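Local coordinates for protein ribonuclease H (Uncultured organism, PDB 3U3G) that probably cleaves the RNA strand of RNA/DNA hybrids, as expected of a type 1 ribonuclease H, at residues 76-79 with 80-83. Sequence-based numbering, arbitrary orientation.
Sequences MDSE and LIVR
Val82 N bonds to Ser78 O and Arg83 N to Glu79 O (2.9 Å between those two atoms), the first i to i+4 bonds of helix 79-85. Ser78 is the N-cap. Its OG stands anti to the backbone N (chi1 168°), which swings it toward the Ile81 N-H. Ser78 OG accepts from Ile81 N at 3.1 Å in a fairly straight bond. Ser78 OG also lies 3.3 Å from Ile81 CG1. Glu79 and Arg83, one turn apart, form a salt bridge, with Glu79 OE2 3.2 Å from Arg83 NH2. The oxygen sits at the edge of the guanidinium, in its plane. The donor meets it from above the carboxylate, and the two planes are 90° apart. A weak bond from Arg83 NE and a shared water add to this link. Arg83 NH1 hydrogen-bonds Gln86 OE1, the stronger polar partner of this arginine. An alanine in place of Arg83 would probably leave the Glu79 carboxylate without its charged mate and free to turn. The Met76 chain bends at chi3 and brings Met76 CE to 3.6 Å from Ile81 CG2, while Met76 CB lies 3.8 Å from Val82 CG2. Met76 ends strand 71-76 of the RNase H-like sheet, and Leu53 of helix 45-60 also touches it. The turn from strand to helix thus joins a buried apolar side to an outer ion pair, and the serine cap gives a first-turn N-H a side-chain acceptor.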
loop_
_atom_site.group_PDB
_atom_site.type_symbol
_atom_site.label_atom_id
_atom_site.label_comp_id
_atom_site.label_asym_id
_atom_site.label_seq_id
_atom_site.Cartn_x
_atom_site.Cartn_y
_atom_site.Cartn_z
ATOM N N MET A 76 -0.598 -3.640 -6.787
ATOM C CA MET A 76 0.754 -3.134 -6.605
ATOM C C MET A 76 1.536 -3.405 -7.869
ATOM O O MET A 76 1.371 -4.457 -8.486
ATOM C CB MET A 76 1.431 -3.888 -5.466
ATOM C CG MET A 76 0.696 -3.803 -4.145
ATOM S SD MET A 76 1.501 -4.760 -2.854
ATOM C CE MET A 76 2.398 -3.488 -1.974
ATOM N N ASP A 77 2.482 -2.527 -8.186
ATOM C CA ASP A 77 3.319 -2.757 -9.350
ATOM C C ASP A 77 4.636 -3.471 -9.051
ATOM O O ASP A 77 5.384 -3.794 -9.977
ATOM C CB ASP A 77 3.517 -1.475 -10.182
ATOM C CG ASP A 77 4.368 -0.423 -9.477
ATOM O OD1 ASP A 77 4.088 -0.147 -8.298
ATOM O OD2 ASP A 77 5.005 0.385 -10.198
ATOM N N SER A 78 4.757 -3.999 -7.841
ATOM C CA SER A 78 5.898 -4.842 -7.499
ATOM C C SER A 78 5.449 -6.300 -7.451
ATOM O O SER A 78 4.735 -6.706 -6.537
ATOM C CB SER A 78 6.464 -4.442 -6.132
ATOM O OG SER A 78 7.380 -5.423 -5.661
ATOM N N GLU A 79 5.873 -7.101 -8.424
ATOM C CA GLU A 79 5.501 -8.499 -8.410
ATOM C C GLU A 79 6.083 -9.209 -7.185
ATOM O O GLU A 79 5.423 -10.046 -6.570
ATOM C CB GLU A 79 5.900 -9.220 -9.707
ATOM C CG GLU A 79 5.337 -10.628 -9.733
ATOM C CD GLU A 79 5.544 -11.368 -11.034
ATOM O OE1 GLU A 79 6.122 -10.798 -11.975
ATOM O OE2 GLU A 79 5.049 -12.511 -11.110
ATOM N N LEU A 80 7.326 -8.882 -6.837
ATOM C CA LEU A 80 7.950 -9.457 -5.660
ATOM C C LEU A 80 7.112 -9.240 -4.400
ATOM O O LEU A 80 6.829 -10.176 -3.670
ATOM C CB LEU A 80 9.349 -8.885 -5.460
ATOM C CG LEU A 80 10.065 -9.334 -4.189
ATOM C CD1 LEU A 80 10.289 -10.829 -4.216
ATOM C CD2 LEU A 80 11.387 -8.602 -4.056
ATOM N N ILE A 81 6.676 -8.005 -4.174
ATOM C CA ILE A 81 5.943 -7.733 -2.947
ATOM C C ILE A 81 4.573 -8.411 -2.962
ATOM O O ILE A 81 4.140 -8.970 -1.962
ATOM C CB ILE A 81 5.825 -6.232 -2.676
ATOM C CG1 ILE A 81 7.219 -5.662 -2.402
ATOM C CG2 ILE A 81 4.923 -5.999 -1.465
ATOM C CD1 ILE A 81 7.253 -4.160 -2.316
ATOM N N VAL A 82 3.946 -8.476 -4.128
ATOM C CA VAL A 82 2.697 -9.230 -4.239
ATOM C C VAL A 82 2.884 -10.708 -3.892
ATOM O O VAL A 82 2.140 -11.258 -3.077
ATOM C CB VAL A 82 2.089 -9.081 -5.642
ATOM C CG1 VAL A 82 0.933 -10.053 -5.827
ATOM C CG2 VAL A 82 1.610 -7.647 -5.865
ATOM N N ARG A 83 3.937 -11.326 -4.421
ATOM C CA ARG A 83 4.171 -12.730 -4.128
ATOM C C ARG A 83 4.521 -12.962 -2.666
ATOM O O ARG A 83 4.208 -14.004 -2.107
ATOM C CB ARG A 83 5.237 -13.320 -5.054
ATOM C CG ARG A 83 4.911 -13.250 -6.551
ATOM C CD ARG A 83 3.543 -13.817 -6.937
ATOM N NE ARG A 83 3.250 -13.426 -8.324
ATOM C CZ ARG A 83 2.096 -12.933 -8.763
ATOM N NH1 ARG A 83 0.987 -12.894 -8.003
ATOM N NH2 ARG A 83 2.033 -12.452 -9.994
HETATM O O HOH W 1 5.803 -14.977 -9.526
#